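Local coordinates for enoyl-CoA hydratase, EchA3 (Mycobacterium marinum M, PDB 3R6H), which probably acts as a lyase of lipid metabolism, a crotonase-family enzyme likely to hydrate enoyl-CoA thioesters, at residues Val48-Ile53 / Pro95-Ile100; Gly117-Ala122 / Phe176-Ser181. All coordinates share one frame; numbering follows the deposited sequence.

Interaction 1 (Val48-Ile53 / Pro95-Ile100); sequences VGALVI and PKPVVI
Two neighbouring parallel strands of the crotonase core sheet meet here, L51, V52 and I53 standing beside V98, V99 and I100. The short strand axes approach to 4.7 Å and run 21° apart, a slight twist within a parallel pair. The evidence for the register is a ladder of three backbone bonds: L51 N gives to P97 O, V99 N to L51 O at 2.8 Å, and I53 N to V99 O. CA-H groups add to it, as V98 CA lies 3.2 Å from L51 O, an oxygen thus approached by both N-H and C-H. I53 and I100 lie side by side and point the same way. Both hold CG1 anti to the carbonyl carbon (chi1 near -49° in each), and this setting together with a bent chi2 brings CD1 of I100 against CB of I53 at 3.9 Å, while CG1 of I53 also meets CG1 of V98. V52 and V99 occupy the other face, packed against helix 186-198 through A194, A190 and F197. Ahead of the ladder, A50 CB rests near P97 CB at 4.2 Å. The K96 chain, bent at chi2 and chi4, folds its CG, CD and CE past V48 O and returns NZ to that oxygen at 2.7 Å, the donor tilted 32° from the carbonyl plane. The same ammonium group also bonds OD1 of N47, and two oxygens of the turn before strand 50-54 therefore hold the lysine tip. On its other flank, strand 50-54 bonds to G16 and I18 of strand 15-20. Such in-register parallel pairing, with helical sequence between the strands, is a beta-alpha-beta crossover connection within the core sheet of the crotonase fold, a fold built from beta-beta-alpha repeats.

Interaction 2 (Gly117-Ala122 / Phe176-Ser181); sequences GDHRVA and FIDEIS
OD2 of D178 accepts from two nitrogens of R120: the backbone N at 2.8 Å, on the anti lone pair, and NE, also at 2.8 Å, almost straight (175°). NH2 completes a side-on salt bridge by reaching OD1 at 2.9 Å. NE and NH2 both meet the carboxylate from above its plane, though the oxygens lie within the guanidinium plane; the two planes stand 44° apart. Over one guanidinium face passes the backbone of F176 and I177. In return R120 O receives D178 N at 2.9 Å, plus a weak bond from E179 N, so R120 and D178 are tied through main chain and side chain alike. H119 supplies a second polar link: its CG is anti to the backbone N (chi1 -175°), and NE2 points in the ring plane at E179 OE1, 2.7 Å away, on the anti lone pair. The other E179 oxygen pairs with R189 of helix 186-198, a neighbour that would help fix the carboxylate. Parallel strand bonds continue from A122 N to E179 O at 3.0 Å and from S181 N to A122 O at 2.8 Å. An apolar touch, A122 CB on I177 CG2 at 3.9 Å, accompanies them. H119 ND1 and R120 NH2 reach Q158 and S154 of a second subunit, which places the contact at a subunit interface. Within the chain, strand 119-122 lies between strands 98-102 and 179-180, with A193 and F197 of helix 186-198 against H119, and L114 of helix 109-114 and L172 of helix 168-174 against I177.

Overall arrangement
From the N terminus, interaction 1 closes the first loop: the chain leaves 48-53, passes through helices 66-69 and 75-92, and returns at 95-100. Interaction 2 opens afterwards, its 117-122 and 176-181 segments enclosing helices 141-150, 153-161 and 168-174, so the two loops follow in series without crossing. Their centres are 13 Å apart, yet they meet directly, since strands 98-102 and 119-122 are sheet neighbours. Probable hydrogen bonds join V98 O to D118 N (2.7 Å) and I100 N to H119 O (2.8 Å). Together the contacts span four successive parallel strands, 50-54, 98-102, 119-122 and 179-180, with helix 186-198 packing against residues of both.

Interaction 1 (Val48-Ile53 / Pro95-Ile100)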
ATOM      1  N   VAL A  48     -19.530 -14.360  21.431  1.00 18.24           N
ATOM      2  CA  VAL A  48     -20.024 -14.392  20.048  1.00 17.92           C
ATOM      3  C   VAL A  48     -18.936 -14.851  19.061  1.00 16.80           C
ATOM      4  O   VAL A  48     -17.745 -14.640  19.295  1.00 17.57           O
ATOM      5  CB  VAL A  48     -20.574 -13.025  19.599  1.00 18.21           C
ATOM      6  CG1 VAL A  48     -21.741 -12.608  20.465  1.00 20.19           C
ATOM      7  CG2 VAL A  48     -19.478 -11.945  19.584  1.00 17.32           C
ATOM      8  N   GLY A  49     -19.362 -15.487  17.973  1.00 15.80           N
ATOM      9  CA  GLY A  49     -18.450 -15.959  16.923  1.00 15.19           C
ATOM     10  C   GLY A  49     -17.893 -14.826  16.054  1.00 13.68           C
ATOM     11  O   GLY A  49     -16.820 -14.965  15.506  1.00 13.81           O
ATOM     12  N   ALA A  50     -18.647 -13.739  15.946  1.00 13.36           N
ATOM     13  CA  ALA A  50     -18.281 -12.537  15.181  1.00 12.00           C
ATOM     14  C   ALA A  50     -19.170 -11.379  15.650  1.00 12.63           C
ATOM     15  O   ALA A  50     -20.237 -11.598  16.232  1.00 13.07           O
ATOM     16  CB  ALA A  50     -18.437 -12.804  13.659  1.00 11.82           C
ATOM     17  N   LEU A  51     -18.735 -10.143  15.417  1.00 11.93           N
ATOM     18  CA  LEU A  51     -19.409  -8.975  15.943  1.00 11.84           C
ATOM     19  C   LEU A  51     -19.617  -7.964  14.809  1.00 11.82           C
ATOM     20  O   LEU A  51     -18.657  -7.634  14.108  1.00 12.87           O
ATOM     21  CB  LEU A  51     -18.533  -8.341  17.018  1.00 12.20           C
ATOM     22  CG  LEU A  51     -19.048  -7.131  17.744  1.00 13.32           C
ATOM     23  CD1 LEU A  51     -20.401  -7.446  18.452  1.00 14.93           C
ATOM     24  CD2 LEU A  51     -17.976  -6.619  18.744  1.00 14.86           C
ATOM     25  N   VAL A  52     -20.829  -7.444  14.702  1.00 11.99           N
ATOM     26  CA  VAL A  52     -21.192  -6.400  13.758  1.00 11.83           C
ATOM     27  C   VAL A  52     -21.343  -5.079  14.515  1.00 11.91           C
ATOM     28  O   VAL A  52     -22.014  -5.023  15.584  1.00 11.97           O
ATOM     29  CB  VAL A  52     -22.501  -6.742  13.039  1.00 10.89           C
ATOM     30  CG1 VAL A  52     -22.987  -5.562  12.165  1.00 10.81           C
ATOM     31  CG2 VAL A  52     -22.352  -8.025  12.203  1.00 11.33           C
ATOM     32  N   ILE A  53     -20.722  -4.022  14.004  1.00 10.93           N
ATOM     33  CA  ILE A  53     -20.955  -2.655  14.507  1.00 11.36           C
ATOM     34  C   ILE A  53     -21.627  -1.854  13.409  1.00 12.02           C
ATOM     35  O   ILE A  53     -21.056  -1.758  12.314  1.00 10.99           O
ATOM     36  CB  ILE A  53     -19.624  -1.915  14.861  1.00 12.30           C
ATOM     37  CG1 ILE A  53     -18.690  -2.770  15.735  1.00 15.47           C
ATOM     38  CG2 ILE A  53     -19.905  -0.543  15.459  1.00 12.76           C
ATOM     39  CD1 ILE A  53     -19.266  -3.118  17.072  1.00 16.71           C
ATOM     40  N   PRO A  95     -10.695 -10.631  19.435  1.00 10.29           N
ATOM     41  CA  PRO A  95     -10.283 -11.993  19.058  1.00  9.94           C
ATOM     42  C   PRO A  95     -11.217 -12.706  18.081  1.00 10.19           C
ATOM     43  O   PRO A  95     -10.903 -13.821  17.655  1.00 11.36           O
ATOM     44  CB  PRO A  95     -10.238 -12.731  20.400  1.00 11.63           C
ATOM     45  CG  PRO A  95     -11.254 -11.998  21.208  1.00 11.49           C
ATOM     46  CD  PRO A  95     -11.146 -10.575  20.836  1.00 10.78           C
ATOM     47  N   LYS A  96     -12.335 -12.075  17.734  1.00 10.11           N
ATOM     48  CA  LYS A  96     -13.275 -12.636  16.761  1.00 10.75           C
ATOM     49  C   LYS A  96     -13.334 -11.675  15.584  1.00 10.09           C
ATOM     50  O   LYS A  96     -12.984 -10.491  15.720  1.00  9.43           O
ATOM     51  CB  LYS A  96     -14.690 -12.754  17.315  1.00 10.53           C
ATOM     52  CG  LYS A  96     -14.778 -13.254  18.802  1.00 11.83           C
ATOM     53  CD  LYS A  96     -14.285 -14.661  18.938  1.00 13.84           C
ATOM     54  CE  LYS A  96     -14.316 -15.148  20.396  1.00 17.74           C
ATOM     55  NZ  LYS A  96     -15.690 -15.232  20.887  1.00 19.60           N
ATOM     56  N   PRO A  97     -13.815 -12.167  14.432  1.00  9.53           N
ATOM     57  CA  PRO A  97     -13.997 -11.221  13.324  1.00 10.16           C
ATOM     58  C   PRO A  97     -15.001 -10.096  13.638  1.00  9.90           C
ATOM     59  O   PRO A  97     -16.051 -10.360  14.228  1.00 10.38           O
ATOM     60  CB  PRO A  97     -14.526 -12.111  12.187  1.00  9.69           C
ATOM     61  CG  PRO A  97     -13.927 -13.482  12.512  1.00 10.37           C
ATOM     62  CD  PRO A  97     -14.095 -13.557  14.024  1.00 10.03           C
ATOM     63  N   VAL A  98     -14.671  -8.872  13.223  1.00  9.51           N
ATOM     64  CA  VAL A  98     -15.524  -7.692  13.424  1.00  8.63           C
ATOM     65  C   VAL A  98     -15.902  -7.155  12.052  1.00  9.16           C
ATOM     66  O   VAL A  98     -15.041  -6.919  11.203  1.00  8.76           O
ATOM     67  CB  VAL A  98     -14.768  -6.607  14.199  1.00  7.74           C
ATOM     68  CG1 VAL A  98     -15.630  -5.327  14.355  1.00  9.06           C
ATOM     69  CG2 VAL A  98     -14.320  -7.197  15.590  1.00  9.17           C
ATOM     70  N   VAL A  99     -17.195  -6.996  11.832  1.00  9.52           N
ATOM     71  CA  VAL A  99     -17.698  -6.478  10.557  1.00  8.43           C
ATOM     72  C   VAL A  99     -18.378  -5.139  10.820  1.00 10.22           C
ATOM     73  O   VAL A  99     -19.198  -4.991  11.746  1.00  9.22           O
ATOM     74  CB  VAL A  99     -18.675  -7.468   9.884  1.00  8.21           C
ATOM     75  CG1 VAL A  99     -19.159  -6.931   8.547  1.00  7.03           C
ATOM     76  CG2 VAL A  99     -18.054  -8.876   9.749  1.00  7.01           C
ATOM     77  N   ILE A 100     -18.011  -4.125  10.042  1.00  8.10           N
ATOM     78  CA  ILE A 100     -18.630  -2.809  10.172  1.00  9.33           C
ATOM     79  C   ILE A 100     -19.726  -2.644   9.094  1.00  9.17           C
ATOM     80  O   ILE A 100     -19.471  -2.764   7.888  1.00  9.05           O
ATOM     81  CB  ILE A 100     -17.595  -1.649  10.023  1.00  8.63           C
ATOM     82  CG1 ILE A 100     -16.352  -1.874  10.884  1.00  9.38           C
ATOM     83  CG2 ILE A 100     -18.266  -0.261  10.291  1.00 10.75           C
ATOM     84  CD1 ILE A 100     -16.635  -1.927  12.399  1.00  9.16           C
TER

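Interaction 2 (Gly117-Ala122 / Phe176-Ser181)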
ATOM      1  N   GLY A 117     -12.439  -2.332  12.087  1.00  8.70           N
ATOM      2  CA  GLY A 117     -12.971  -3.689  11.927  1.00  8.85           C
ATOM      3  C   GLY A 117     -12.275  -4.488  10.845  1.00  7.50           C
ATOM      4  O   GLY A 117     -11.541  -3.937   9.988  1.00  8.53           O
ATOM      5  N   ASP A 118     -12.573  -5.786  10.792  1.00  7.35           N
ATOM      6  CA  ASP A 118     -11.914  -6.679   9.827  1.00  7.09           C
ATOM      7  C   ASP A 118     -12.469  -6.578   8.402  1.00  7.26           C
ATOM      8  O   ASP A 118     -11.721  -6.770   7.430  1.00  7.74           O
ATOM      9  CB  ASP A 118     -12.012  -8.121  10.308  1.00  7.82           C
ATOM     10  CG  ASP A 118     -11.278  -8.333  11.619  1.00  7.38           C
ATOM     11  OD1 ASP A 118     -10.036  -8.369  11.605  1.00  8.20           O
ATOM     12  OD2 ASP A 118     -11.951  -8.378  12.684  1.00  8.42           O
ATOM     13  N   HIS A 119     -13.771  -6.322   8.309  1.00  7.75           N
ATOM     14  CA  HIS A 119     -14.467  -6.264   7.029  1.00  7.66           C
ATOM     15  C   HIS A 119     -15.448  -5.100   7.136  1.00  7.83           C
ATOM     16  O   HIS A 119     -16.213  -4.994   8.119  1.00  8.17           O
ATOM     17  CB  HIS A 119     -15.218  -7.567   6.716  1.00  8.59           C
ATOM     18  CG  HIS A 119     -15.838  -7.590   5.353  1.00  8.92           C
ATOM     19  ND1 HIS A 119     -15.084  -7.610   4.206  1.00  8.99           N
ATOM     20  CD2 HIS A 119     -17.136  -7.600   4.949  1.00 10.51           C
ATOM     21  CE1 HIS A 119     -15.883  -7.635   3.149  1.00  8.52           C
ATOM     22  NE2 HIS A 119     -17.136  -7.604   3.571  1.00  9.24           N
ATOM     23  N   ARG A 120     -15.408  -4.235   6.126  1.00  7.14           N
ATOM     24  CA  ARG A 120     -16.154  -2.984   6.131  1.00  7.02           C
ATOM     25  C   ARG A 120     -17.066  -2.873   4.920  1.00  7.18           C
ATOM     26  O   ARG A 120     -16.591  -2.853   3.790  1.00  7.98           O
ATOM     27  CB  ARG A 120     -15.164  -1.838   6.160  1.00  7.56           C
ATOM     28  CG  ARG A 120     -14.261  -1.807   7.335  1.00  8.67           C
ATOM     29  CD  ARG A 120     -13.033  -0.984   7.067  1.00  7.39           C
ATOM     30  NE  ARG A 120     -12.227  -1.555   5.999  1.00  5.64           N
ATOM     31  CZ  ARG A 120     -11.125  -0.983   5.523  1.00  6.72           C
ATOM     32  NH1 ARG A 120     -10.730   0.207   6.002  1.00  7.24           N
ATOM     33  NH2 ARG A 120     -10.437  -1.560   4.558  1.00  6.65           N
ATOM     34  N   VAL A 121     -18.379  -2.814   5.166  1.00  6.33           N
ATOM     35  CA  VAL A 121     -19.422  -2.786   4.132  1.00  7.13           C
ATOM     36  C   VAL A 121     -20.077  -1.390   4.123  1.00  7.20           C
ATOM     37  O   VAL A 121     -20.518  -0.893   5.175  1.00  8.18           O
ATOM     38  CB  VAL A 121     -20.506  -3.842   4.397  1.00  8.34           C
ATOM     39  CG1 VAL A 121     -21.529  -3.840   3.276  1.00  7.68           C
ATOM     40  CG2 VAL A 121     -19.895  -5.260   4.556  1.00  7.82           C
ATOM     41  N   ALA A 122     -20.166  -0.791   2.943  1.00  7.54           N
ATOM     42  CA  ALA A 122     -20.818   0.506   2.733  1.00  7.61           C
ATOM     43  C   ALA A 122     -21.574   0.545   1.430  1.00  8.16           C
ATOM     44  O   ALA A 122     -21.384  -0.291   0.548  1.00  9.85           O
ATOM     45  CB  ALA A 122     -19.786   1.673   2.763  1.00  7.77           C
ATOM     46  N   PHE A 176     -10.583   2.407   2.434  1.00  7.05           N
ATOM     47  CA  PHE A 176     -11.489   2.841   3.510  1.00  6.38           C
ATOM     48  C   PHE A 176     -12.605   1.848   3.784  1.00  7.06           C
ATOM     49  O   PHE A 176     -13.132   1.799   4.893  1.00  7.56           O
ATOM     50  CB  PHE A 176     -12.106   4.239   3.231  1.00  6.40           C
ATOM     51  CG  PHE A 176     -11.436   5.386   3.959  1.00  7.15           C
ATOM     52  CD1 PHE A 176     -11.265   5.355   5.343  1.00  5.73           C
ATOM     53  CD2 PHE A 176     -11.057   6.524   3.277  1.00  6.86           C
ATOM     54  CE1 PHE A 176     -10.714   6.428   6.014  1.00  7.28           C
ATOM     55  CE2 PHE A 176     -10.499   7.576   3.932  1.00  6.76           C
ATOM     56  CZ  PHE A 176     -10.317   7.552   5.302  1.00  8.74           C
ATOM     57  N   ILE A 177     -13.001   1.091   2.761  1.00  6.84           N
ATOM     58  CA  ILE A 177     -13.978   0.030   2.911  1.00  6.49           C
ATOM     59  C   ILE A 177     -13.508  -1.206   2.136  1.00  7.10           C
ATOM     60  O   ILE A 177     -12.585  -1.119   1.276  1.00  7.40           O
ATOM     61  CB  ILE A 177     -15.360   0.481   2.388  1.00  6.45           C
ATOM     62  CG1 ILE A 177     -15.348   0.760   0.873  1.00  6.28           C
ATOM     63  CG2 ILE A 177     -15.907   1.688   3.240  1.00  7.42           C
ATOM     64  CD1 ILE A 177     -16.763   1.140   0.252  1.00  7.59           C
ATOM     65  N   ASP A 178     -14.152  -2.348   2.382  1.00  5.99           N
ATOM     66  CA  ASP A 178     -13.790  -3.610   1.718  1.00  6.29           C
ATOM     67  C   ASP A 178     -14.880  -4.151   0.761  1.00  7.33           C
ATOM     68  O   ASP A 178     -14.594  -4.985  -0.121  1.00  8.18           O
ATOM     69  CB  ASP A 178     -13.468  -4.688   2.739  1.00  6.22           C
ATOM     70  CG  ASP A 178     -12.472  -4.235   3.766  1.00  6.15           C
ATOM     71  OD1 ASP A 178     -11.282  -4.071   3.381  1.00  6.84           O
ATOM     72  OD2 ASP A 178     -12.890  -4.047   4.931  1.00  6.78           O
ATOM     73  N   GLU A 179     -16.110  -3.638   0.894  1.00  7.60           N
ATOM     74  CA  GLU A 179     -17.216  -4.145   0.112  1.00  7.96           C
ATOM     75  C   GLU A 179     -18.251  -3.089  -0.065  1.00  7.84           C
ATOM     76  O   GLU A 179     -18.586  -2.372   0.892  1.00  8.78           O
ATOM     77  CB  GLU A 179     -17.853  -5.345   0.818  1.00  7.58           C
ATOM     78  CG  GLU A 179     -19.039  -5.899   0.091  1.00 11.06           C
ATOM     79  CD  GLU A 179     -19.497  -7.279   0.567  1.00 14.26           C
ATOM     80  OE1 GLU A 179     -18.969  -7.835   1.548  1.00 13.23           O
ATOM     81  OE2 GLU A 179     -20.449  -7.816  -0.072  1.00 14.39           O
ATOM     82  N   ILE A 180     -18.777  -2.997  -1.288  1.00  8.64           N
ATOM     83  CA  ILE A 180     -19.870  -2.105  -1.594  1.00  9.19           C
ATOM     84  C   ILE A 180     -21.135  -2.921  -1.747  1.00  9.46           C
ATOM     85  O   ILE A 180     -21.160  -3.899  -2.496  1.00 11.24           O
ATOM     86  CB  ILE A 180     -19.653  -1.315  -2.912  1.00  8.89           C
ATOM     87  CG1 ILE A 180     -18.377  -0.457  -2.836  1.00  9.62           C
ATOM     88  CG2 ILE A 180     -20.899  -0.467  -3.230  1.00 12.77           C
ATOM     89  CD1 ILE A 180     -17.950   0.147  -4.175  1.00 14.17           C
ATOM     90  N   SER A 181     -22.179  -2.507  -1.031  1.00  9.75           N
ATOM     91  CA  SER A 181     -23.496  -3.141  -1.106  1.00 10.55           C
ATOM     92  C   SER A 181     -24.548  -2.097  -1.403  1.00 10.09           C
ATOM     93  O   SER A 181     -24.347  -0.910  -1.202  1.00 10.03           O
ATOM     94  CB  SER A 181     -23.856  -3.795   0.255  1.00 11.56           C
ATOM     95  OG  SER A 181     -22.984  -4.892   0.473  1.00 15.88           O
TER